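Long-range contacts in ferredoxin-NADP reductase (Neisseria gonorrhoeae MIA_2011_03-10, PDB 5TR9), which probably catalyses electron transfer between NADP(H) and ferredoxin through a bound flavin-adenine dinucleotide: residues A65-S70 against I132-S137; L123-T128 against R228-G233. All coordinates share one frame; numbering follows the deposited sequence.

Contact 1: A65-S70 against I132-S137. With FAD (flavin-adenine dinucleotide), chain C.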
ATOM      1  N   ALA A  65     -10.899   8.039   0.978  1.00 12.90           N
ATOM      2  CA  ALA A  65     -10.071   7.136   1.778  1.00 11.12           C
ATOM      3  C   ALA A  65      -8.619   7.119   1.296  1.00 11.68           C
ATOM      4  O   ALA A  65      -8.348   7.172   0.088  1.00 12.15           O
ATOM      5  CB  ALA A  65     -10.638   5.714   1.731  1.00 12.32           C
ATOM      6  N   TYR A  66      -7.681   7.019   2.250  1.00 11.56           N
ATOM      7  CA  TYR A  66      -6.245   6.939   1.961  1.00 11.06           C
ATOM      8  C   TYR A  66      -5.584   6.000   2.952  1.00 10.92           C
ATOM      9  O   TYR A  66      -5.803   6.130   4.156  1.00 11.70           O
ATOM     10  CB  TYR A  66      -5.566   8.323   2.034  1.00 11.11           C
ATOM     11  CG  TYR A  66      -6.188   9.228   1.014  1.00 10.21           C
ATOM     12  CD1 TYR A  66      -5.749   9.219  -0.307  1.00 11.83           C
ATOM     13  CD2 TYR A  66      -7.261  10.038   1.358  1.00 12.97           C
ATOM     14  CE1 TYR A  66      -6.372   9.997  -1.263  1.00 11.35           C
ATOM     15  CE2 TYR A  66      -7.888  10.809   0.418  1.00 13.37           C
ATOM     16  CZ  TYR A  66      -7.434  10.795  -0.881  1.00 11.43           C
ATOM     17  OH  TYR A  66      -8.085  11.561  -1.810  1.00 13.78           O
ATOM     18  N   SER A  67      -4.763   5.076   2.458  1.00 11.06           N
ATOM     19  CA  SER A  67      -4.013   4.216   3.378  1.00 10.77           C
ATOM     20  C   SER A  67      -2.934   5.005   4.104  1.00 10.08           C
ATOM     21  O   SER A  67      -2.203   5.789   3.496  1.00 11.68           O
ATOM     22  CB  SER A  67      -3.348   3.069   2.621  1.00 12.08           C
ATOM     23  OG  SER A  67      -4.305   2.316   1.893  1.00 14.26           O
ATOM     24  N   VAL A  68      -2.797   4.774   5.413  1.00 10.22           N
ATOM     25  CA  VAL A  68      -1.727   5.450   6.143  1.00  9.90           C
ATOM     26  C   VAL A  68      -0.384   4.887   5.698  1.00 10.49           C
ATOM     27  O   VAL A  68      -0.170   3.669   5.728  1.00 10.60           O
ATOM     28  CB  VAL A  68      -1.909   5.302   7.659  1.00 10.45           C
ATOM     29  CG1 VAL A  68      -0.829   6.116   8.378  1.00 12.13           C
ATOM     30  CG2 VAL A  68      -3.291   5.776   8.076  1.00 13.17           C
ATOM     31  N   VAL A  69       0.536   5.773   5.286  1.00  9.68           N
ATOM     32  CA  VAL A  69       1.864   5.302   4.898  0.56  9.96           C
ATOM     33  C   VAL A  69       2.869   5.434   6.036  1.00  9.94           C
ATOM     34  O   VAL A  69       3.879   4.713   6.036  1.00 14.01           O
ATOM     35  CB  VAL A  69       2.394   6.006   3.627  0.56 12.90           C
ATOM     36  CG1 VAL A  69       1.327   6.031   2.540  0.56 14.81           C
ATOM     37  CG2 VAL A  69       2.871   7.397   3.925  0.56 12.85           C
ATOM     38  N   SER A  70       2.600   6.274   7.029  1.00 10.03           N
ATOM     39  CA  SER A  70       3.510   6.449   8.142  1.00  9.66           C
ATOM     40  C   SER A  70       3.368   5.319   9.162  1.00 11.30           C
ATOM     41  O   SER A  70       2.414   4.532   9.151  1.00 11.79           O
ATOM     42  CB  SER A  70       3.249   7.803   8.813  1.00 11.90           C
ATOM     43  OG  SER A  70       1.845   8.007   8.943  1.00 12.89           O
ATOM     44  N   ILE A 132       0.841   0.522  -2.909  1.00  9.91           N
ATOM     45  CA  ILE A 132       1.980   0.310  -2.019  1.00 10.66           C
ATOM     46  C   ILE A 132       1.765   0.942  -0.645  1.00 11.62           C
ATOM     47  O   ILE A 132       2.368   0.498   0.332  1.00 10.50           O
ATOM     48  CB  ILE A 132       3.273   0.845  -2.677  1.00  8.84           C
ATOM     49  CG1 ILE A 132       4.505   0.324  -1.939  1.00 10.50           C
ATOM     50  CG2 ILE A 132       3.232   2.392  -2.795  1.00 11.26           C
ATOM     51  CD1 ILE A 132       5.823   0.628  -2.618  1.00 13.08           C
ATOM     52  N   ALA A 133       0.885   1.946  -0.537  1.00 10.91           N
ATOM     53  CA  ALA A 133       0.767   2.737   0.694  1.00 10.73           C
ATOM     54  C   ALA A 133       0.585   1.915   1.967  1.00 10.92           C
ATOM     55  O   ALA A 133       1.368   2.113   2.912  1.00 11.20           O
ATOM     56  CB  ALA A 133      -0.376   3.750   0.535  1.00 12.71           C
ATOM     57  N   PRO A 134      -0.400   1.013   2.084  1.00 10.51           N
ATOM     58  CA  PRO A 134      -0.532   0.269   3.353  1.00 10.06           C
ATOM     59  C   PRO A 134       0.674  -0.595   3.650  1.00 11.64           C
ATOM     60  O   PRO A 134       0.999  -0.839   4.822  1.00 12.52           O
ATOM     61  CB  PRO A 134      -1.786  -0.589   3.134  1.00 11.84           C
ATOM     62  CG  PRO A 134      -1.894  -0.737   1.627  1.00 13.48           C
ATOM     63  CD  PRO A 134      -1.405   0.589   1.084  1.00 11.87           C
ATOM     64  N   PHE A 135       1.343  -1.078   2.612  1.00  9.62           N
ATOM     65  CA  PHE A 135       2.497  -1.939   2.832  1.00 10.97           C
ATOM     66  C   PHE A 135       3.691  -1.148   3.357  1.00 11.52           C
ATOM     67  O   PHE A 135       4.521  -1.707   4.082  1.00 11.52           O
ATOM     68  CB  PHE A 135       2.816  -2.697   1.535  1.00  9.45           C
ATOM     69  CG  PHE A 135       1.685  -3.592   1.079  1.00 10.54           C
ATOM     70  CD1 PHE A 135       1.014  -4.406   1.989  1.00 12.14           C
ATOM     71  CD2 PHE A 135       1.274  -3.599  -0.242  1.00 12.85           C
ATOM     72  CE1 PHE A 135      -0.042  -5.215   1.591  1.00 14.14           C
ATOM     73  CE2 PHE A 135       0.210  -4.416  -0.652  1.00 12.85           C
ATOM     74  CZ  PHE A 135      -0.441  -5.224   0.273  1.00 12.79           C
ATOM     75  N   LEU A 136       3.773   0.156   3.052  1.00 10.50           N
ATOM     76  CA  LEU A 136       4.824   0.975   3.663  1.00 11.17           C
ATOM     77  C   LEU A 136       4.649   1.043   5.178  1.00 13.31           C
ATOM     78  O   LEU A 136       5.626   0.920   5.935  1.00 12.80           O
ATOM     79  CB  LEU A 136       4.834   2.379   3.056  1.00 11.37           C
ATOM     80  CG  LEU A 136       5.145   2.422   1.555  1.00 13.30           C
ATOM     81  CD1 LEU A 136       5.056   3.851   1.026  1.00 13.78           C
ATOM     82  CD2 LEU A 136       6.520   1.842   1.273  1.00 17.96           C
ATOM     83  N   SER A 137       3.407   1.219   5.650  1.00 11.11           N
ATOM     84  CA  SER A 137       3.173   1.240   7.089  1.00 10.69           C
ATOM     85  C   SER A 137       3.487  -0.113   7.713  1.00 11.54           C
ATOM     86  O   SER A 137       4.091  -0.180   8.791  1.00 12.92           O
ATOM     87  CB  SER A 137       1.720   1.644   7.377  1.00 12.01           C
ATOM     88  OG  SER A 137       1.509   1.814   8.771  1.00 13.35           O
TER
HETATM   89  PA  FAD C 301     -12.321  10.241  -7.698  1.00 13.03           P
HETATM   90  O1A FAD C 301     -13.612  10.890  -8.071  1.00 15.12           O
HETATM   91  O2A FAD C 301     -12.277   9.567  -6.331  1.00 14.11           O
HETATM   92  O5B FAD C 301     -11.901   9.143  -8.726  1.00 13.86           O
HETATM   93  C5B FAD C 301     -11.933   9.391 -10.146  1.00 16.35           C
HETATM   94  C4B FAD C 301     -11.335   8.181 -10.820  1.00 15.27           C
HETATM   95  O4B FAD C 301      -9.909   8.188 -10.608  1.00 13.36           O
HETATM   96  C3B FAD C 301     -11.791   6.841 -10.262  1.00 19.80           C
HETATM   97  O3B FAD C 301     -13.011   6.405 -10.850  1.00 21.01           O
HETATM   98  C2B FAD C 301     -10.634   5.916 -10.646  1.00 19.08           C
HETATM   99  O2B FAD C 301     -10.743   5.478 -11.997  1.00 23.51           O
HETATM  100  C1B FAD C 301      -9.430   6.853 -10.550  1.00 15.01           C
HETATM  101  N9A FAD C 301      -8.637   6.722  -9.337  1.00 13.68           N
HETATM  102  C8A FAD C 301      -8.970   7.127  -8.073  1.00 15.97           C
HETATM  103  N7A FAD C 301      -8.023   6.925  -7.184  1.00 11.27           N
HETATM  104  C5A FAD C 301      -6.994   6.365  -7.925  1.00 11.63           C
HETATM  105  C6A FAD C 301      -5.708   5.920  -7.569  1.00 13.13           C
HETATM  106  N6A FAD C 301      -5.231   5.967  -6.321  1.00 14.73           N
HETATM  107  N1A FAD C 301      -4.931   5.399  -8.547  1.00 13.52           N
HETATM  108  C2A FAD C 301      -5.411   5.352  -9.795  1.00 14.83           C
HETATM  109  N3A FAD C 301      -6.607   5.739 -10.248  1.00 14.05           N
HETATM  110  C4A FAD C 301      -7.352   6.249  -9.257  1.00 14.31           C
HETATM  111  N1  FAD C 301      -5.879   6.994  -3.444  1.00 11.68           N
HETATM  112  C2  FAD C 301      -4.573   7.350  -3.286  1.00 13.02           C
HETATM  113  O2  FAD C 301      -4.033   8.164  -4.051  1.00 13.36           O
HETATM  114  N3  FAD C 301      -3.831   6.768  -2.264  1.00 10.35           N
HETATM  115  C4  FAD C 301      -4.300   5.830  -1.357  1.00 12.14           C
HETATM  116  O4  FAD C 301      -3.561   5.388  -0.476  1.00 14.61           O
HETATM  117  C4X FAD C 301      -5.687   5.476  -1.533  1.00 13.47           C
HETATM  118  N5  FAD C 301      -6.208   4.571  -0.724  1.00 13.23           N
HETATM  119  C5X FAD C 301      -7.538   4.238  -0.900  1.00 11.20           C
HETATM  120  C6  FAD C 301      -8.109   3.288  -0.049  1.00 13.55           C
HETATM  121  C7  FAD C 301      -9.441   2.916  -0.184  1.00 14.54           C
HETATM  122  C7M FAD C 301     -10.030   1.901   0.760  1.00 14.64           C
HETATM  123  C8  FAD C 301     -10.230   3.511  -1.181  1.00 13.76           C
HETATM  124  C8M FAD C 301     -11.681   3.129  -1.342  1.00 15.61           C
HETATM  125  C9  FAD C 301      -9.662   4.454  -2.037  1.00 10.81           C
HETATM  126  C9A FAD C 301      -8.329   4.826  -1.902  1.00 11.45           C
HETATM  127  N10 FAD C 301      -7.708   5.750  -2.777  1.00 12.30           N
HETATM  128  C10 FAD C 301      -6.402   6.117  -2.599  1.00 11.96           C
HETATM  129  C1' FAD C 301      -8.493   6.509  -3.753  1.00 12.80           C
HETATM  130  C2' FAD C 301      -8.891   7.866  -3.143  1.00 12.27           C
HETATM  131  O2' FAD C 301      -9.870   7.715  -2.112  1.00 12.82           O
HETATM  132  C3' FAD C 301      -9.421   8.830  -4.207  1.00 10.93           C
HETATM  133  O3' FAD C 301     -10.399   8.170  -5.003  1.00 12.35           O
HETATM  134  C4' FAD C 301      -8.322   9.506  -5.031  1.00 12.57           C
HETATM  135  O4' FAD C 301      -7.571  10.370  -4.175  1.00 12.82           O
HETATM  136  C5' FAD C 301      -8.863  10.313  -6.193  1.00 11.41           C
HETATM  137  O5' FAD C 301      -9.851  11.239  -5.701  1.00 13.62           O
HETATM  138  P   FAD C 301     -10.562  12.260  -6.685  1.00 12.41           P
HETATM  139  O1P FAD C 301      -9.524  13.182  -7.312  1.00 12.50           O
HETATM  140  O2P FAD C 301     -11.696  12.877  -5.943  1.00 11.19           O
HETATM  141  O3P FAD C 301     -11.130  11.279  -7.824  1.00 13.76           O
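Ser67 meets helix 133-139 closely: its CB lies 3.7 Å from CB of Ala133 and 3.5 Å from CD of Pro134. The chi1 of -56° places Ser67 OG anti to its own carbonyl carbon and beside the proline ring, where it too approaches CD. The small side chains of Ser67 and Ala133 let the strand end and helix 133-139 come together here. Val69 continues the apolar seam with CG1 over Ala133 CB, although it has two conformers, so the tightness of that pair is doubtful.

Further along, side-chain packing thins out while the backbones stay close and polar contacts take over. CB of Val69 and CD1 of Leu136 stand 4.3 Å apart, and the side chain of Val68 packs instead on Phe45 and Tyr79, though Val68 O still comes to 3.2 Å from Ser137 CB. The two segments are joined here by one hydrogen bond, from Ser137 OG to Ser70 O at 2.9 Å. With chi1 near -174° the hydroxyl is anti to the helix backbone N, and it approaches the carbonyl from 30° out of its plane. The hydroxyl of Ser70 turns elsewhere, to Glu78 N.

Arg64 to Ser67 form the Arg-x-Tyr-Ser motif of this reductase family, which joins the seam to the flavin. Ala65 O accepts a bond from FAD O2', and Tyr66 OH pairs with FAD O4' at 2.7 Å while CD1 of its ring lies 3.7 Å from FAD N3. Ser67 N donates to FAD O4 at 3.2 Å, and Ala133 CB also borders that oxygen. The contact therefore joins the flavin-binding and nucleotide-binding domains beside the isoalloxazine, and a backbone N-H directed at O4 would be expected to draw electron density from the ring and ease its reduction.

Contact 2: L123-T128 against R228-G233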
ATOM      1  N   LEU A 123       5.990 -13.777   3.663  1.00 12.42           N
ATOM      2  CA  LEU A 123       4.963 -12.777   3.380  1.00 11.80           C
ATOM      3  C   LEU A 123       5.267 -12.096   2.051  1.00 13.30           C
ATOM      4  O   LEU A 123       6.354 -11.535   1.873  1.00 13.19           O
ATOM      5  CB  LEU A 123       4.905 -11.746   4.507  1.00 11.32           C
ATOM      6  CG  LEU A 123       3.846 -10.660   4.383  1.00 11.11           C
ATOM      7  CD1 LEU A 123       2.455 -11.318   4.495  1.00 14.36           C
ATOM      8  CD2 LEU A 123       4.071  -9.587   5.452  1.00 16.09           C
ATOM      9  N   VAL A 124       4.307 -12.116   1.124  1.00 11.53           N
ATOM     10  CA  VAL A 124       4.506 -11.547  -0.213  1.00  9.70           C
ATOM     11  C   VAL A 124       3.420 -10.504  -0.457  1.00 11.89           C
ATOM     12  O   VAL A 124       2.234 -10.845  -0.567  1.00 11.43           O
ATOM     13  CB  VAL A 124       4.499 -12.625  -1.307  1.00 10.86           C
ATOM     14  CG1 VAL A 124       4.662 -11.980  -2.710  1.00 13.85           C
ATOM     15  CG2 VAL A 124       5.613 -13.666  -1.055  1.00 11.66           C
ATOM     16  N   MET A 125       3.823  -9.243  -0.556  1.00 10.00           N
ATOM     17  CA  MET A 125       2.909  -8.124  -0.763  1.00  8.15           C
ATOM     18  C   MET A 125       2.963  -7.708  -2.231  1.00 11.49           C
ATOM     19  O   MET A 125       4.032  -7.361  -2.738  1.00 13.48           O
ATOM     20  CB  MET A 125       3.285  -6.968   0.171  1.00 12.40           C
ATOM     21  CG  MET A 125       3.111  -7.340   1.651  1.00 13.25           C
ATOM     22  SD  MET A 125       3.809  -6.132   2.798  1.00 18.45           S
ATOM     23  CE  MET A 125       5.529  -6.348   2.422  1.00 23.04           C
ATOM     24  N   LEU A 126       1.814  -7.753  -2.908  1.00  9.97           N
ATOM     25  CA  LEU A 126       1.707  -7.458  -4.335  1.00  9.42           C
ATOM     26  C   LEU A 126       0.892  -6.184  -4.492  1.00 11.13           C
ATOM     27  O   LEU A 126      -0.240  -6.115  -4.007  1.00 11.45           O
ATOM     28  CB  LEU A 126       1.024  -8.617  -5.070  1.00 10.10           C
ATOM     29  CG  LEU A 126       1.629 -10.018  -4.901  1.00 11.88           C
ATOM     30  CD1 LEU A 126       0.713 -11.038  -5.552  1.00 11.93           C
ATOM     31  CD2 LEU A 126       3.022 -10.067  -5.534  1.00 12.07           C
ATOM     32  N   CYS A 127       1.447  -5.173  -5.158  1.00  9.78           N
ATOM     33  CA  CYS A 127       0.672  -3.942  -5.239  1.00 10.53           C
ATOM     34  C   CYS A 127       0.921  -3.224  -6.554  1.00 11.32           C
ATOM     35  O   CYS A 127       1.916  -3.472  -7.245  1.00 11.90           O
ATOM     36  CB  CYS A 127       0.986  -3.001  -4.066  1.00 10.30           C
ATOM     37  SG  CYS A 127       2.725  -2.520  -3.933  1.00 12.03           S
ATOM     38  N   THR A 128      -0.010  -2.321  -6.885  1.00 11.30           N
ATOM     39  CA  THR A 128       0.131  -1.412  -8.018  1.00 10.39           C
ATOM     40  C   THR A 128      -0.063   0.019  -7.551  1.00 11.08           C
ATOM     41  O   THR A 128      -0.880   0.292  -6.672  1.00 11.44           O
ATOM     42  CB  THR A 128      -0.889  -1.680  -9.145  1.00 11.95           C
ATOM     43  OG1 THR A 128      -2.210  -1.304  -8.720  1.00 12.64           O
ATOM     44  CG2 THR A 128      -0.865  -3.141  -9.553  1.00 15.00           C
ATOM     45  N   ARG A 228       2.241 -16.485   2.121  1.00 13.16           N
ATOM     46  CA  ARG A 228       1.026 -15.744   2.441  1.00 10.80           C
ATOM     47  C   ARG A 228       1.051 -14.429   1.675  1.00 11.68           C
ATOM     48  O   ARG A 228       2.030 -13.684   1.765  1.00 13.68           O
ATOM     49  CB  ARG A 228       0.903 -15.515   3.956  1.00 12.43           C
ATOM     50  CG  ARG A 228       0.870 -16.821   4.771  1.00 11.98           C
ATOM     51  CD  ARG A 228      -0.399 -17.633   4.478  1.00 12.08           C
ATOM     52  NE  ARG A 228      -0.514 -18.854   5.291  1.00 15.20           N
ATOM     53  CZ  ARG A 228      -0.057 -20.049   4.928  1.00 17.34           C
ATOM     54  NH1 ARG A 228       0.581 -20.200   3.776  1.00 16.68           N
ATOM     55  NH2 ARG A 228      -0.232 -21.099   5.722  1.00 22.56           N
ATOM     56  N   PHE A 229      -0.005 -14.166   0.911  1.00 10.65           N
ATOM     57  CA  PHE A 229      -0.074 -13.035  -0.011  1.00 11.47           C
ATOM     58  C   PHE A 229      -0.983 -11.933   0.516  1.00 12.07           C
ATOM     59  O   PHE A 229      -2.055 -12.205   1.065  1.00 11.48           O
ATOM     60  CB  PHE A 229      -0.623 -13.460  -1.381  1.00 11.74           C
ATOM     61  CG  PHE A 229       0.314 -14.306  -2.196  1.00 11.56           C
ATOM     62  CD1 PHE A 229       1.300 -13.716  -2.973  1.00 14.04           C
ATOM     63  CD2 PHE A 229       0.181 -15.693  -2.215  1.00 15.34           C
ATOM     64  CE1 PHE A 229       2.161 -14.492  -3.757  1.00 16.15           C
ATOM     65  CE2 PHE A 229       1.046 -16.478  -2.990  1.00 15.15           C
ATOM     66  CZ  PHE A 229       2.031 -15.875  -3.764  1.00 14.66           C
ATOM     67  N   MET A 230      -0.589 -10.683   0.272  1.00 11.81           N
ATOM     68  CA  MET A 230      -1.476  -9.540   0.440  1.00 10.39           C
ATOM     69  C   MET A 230      -1.477  -8.767  -0.870  1.00 10.91           C
ATOM     70  O   MET A 230      -0.429  -8.623  -1.504  1.00 12.22           O
ATOM     71  CB  MET A 230      -1.019  -8.647   1.593  1.00 12.55           C
ATOM     72  CG  MET A 230      -0.786  -9.420   2.892  1.00 13.98           C
ATOM     73  SD  MET A 230      -0.239  -8.353   4.226  1.00 15.79           S
ATOM     74  CE  MET A 230      -1.774  -7.490   4.606  1.00 17.05           C
ATOM     75  N   ILE A 231      -2.648  -8.302  -1.291  1.00 10.92           N
ATOM     76  CA  ILE A 231      -2.809  -7.675  -2.600  1.00 10.37           C
ATOM     77  C   ILE A 231      -3.499  -6.336  -2.416  1.00 11.72           C
ATOM     78  O   ILE A 231      -4.584  -6.277  -1.831  1.00 11.59           O
ATOM     79  CB  ILE A 231      -3.649  -8.535  -3.557  1.00 10.68           C
ATOM     80  CG1 ILE A 231      -3.252 -10.011  -3.491  1.00 12.33           C
ATOM     81  CG2 ILE A 231      -3.532  -7.981  -4.991  1.00 12.52           C
ATOM     82  CD1 ILE A 231      -4.226 -10.914  -4.275  1.00 16.87           C
ATOM     83  N   CYS A 232      -2.920  -5.278  -2.983  1.00 11.08           N
ATOM     84  CA  CYS A 232      -3.576  -3.971  -2.946  1.00  9.44           C
ATOM     85  C   CYS A 232      -3.223  -3.220  -4.222  1.00 11.02           C
ATOM     86  O   CYS A 232      -2.052  -2.938  -4.469  1.00 11.23           O
ATOM     87  CB  CYS A 232      -3.161  -3.161  -1.707  1.00 11.06           C
ATOM     88  SG  CYS A 232      -4.065  -1.579  -1.557  1.00 12.76           S
ATOM     89  N   GLY A 233      -4.222  -2.893  -5.032  1.00 10.98           N
ATOM     90  CA  GLY A 233      -3.923  -2.284  -6.318  1.00 10.57           C
ATOM     91  C   GLY A 233      -5.197  -1.929  -7.046  1.00  9.28           C
ATOM     92  O   GLY A 233      -6.283  -1.908  -6.459  1.00 12.06           O
TER
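Leu123 to Cys127 pair one for one with Arg228 to Cys232 in parallel, the strand axes 4.6 Å apart and inclined by only 7°. Five backbone hydrogen bonds join them: the N-H groups of Val124, Leu126 and Thr128 reach Arg228 O, Met230 O and Cys232 O, while Met230 N and Cys232 N return to Val124 O and Leu126 O. The straightest runs from Leu126 N to Met230 O, 2.8 Å with 174° at the hydrogen.

On one face, Val124 and Phe229 lie side by side, CG1 of the valine 3.7 Å from CE1 of the ring, and Leu126 CD1 reaches CD1 of the same ring at 3.8 Å. The branched aliphatic groups fit obliquely against the flat ring, and helix 235-247 covers this side. Such adjacent parallel strands, with helices packed on both faces, form the core of the Rossmann-like nucleotide-binding domain of ferredoxin-NADP reductases.

The other face includes Leu123, Met125, Cys127, Met230 and Cys232. Flexible Met230 bends at chi3 (73°), its SD lying 4.0 Å from Leu123 CD1, and Phe135 of helix 133-139 packs on Met125, Cys127, Met230 and Cys232. At the C-terminal end, Thr128 OG1 sits 3.1 Å from Gly233 CA; the absence of a side chain there makes room for the hydroxyl, which is hydrogen-bonded to Asn234 N.

From the N terminus, the segments follow in the order 65-70, 123-128, 132-137 and 228-233, so the two contacts cross. Contact 1 closes a loop of 61 intervening residues and joins the antiparallel flavin-binding sheet to helix 133-139. Contact 2 closes a longer one of 99 residues within the parallel sheet, with strand 122-128 beside strand 227-233. Strand 122-128 is followed, after a short loop, by helix 133-139, so the same short piece of chain serves both contacts. They meet there: Ile132 CA lies 3.5 Å from Cys127 SG, next to the shared ring of Phe135. Helix 133-139 thus links the flavin-binding domain to the central strands of the parallel sheet.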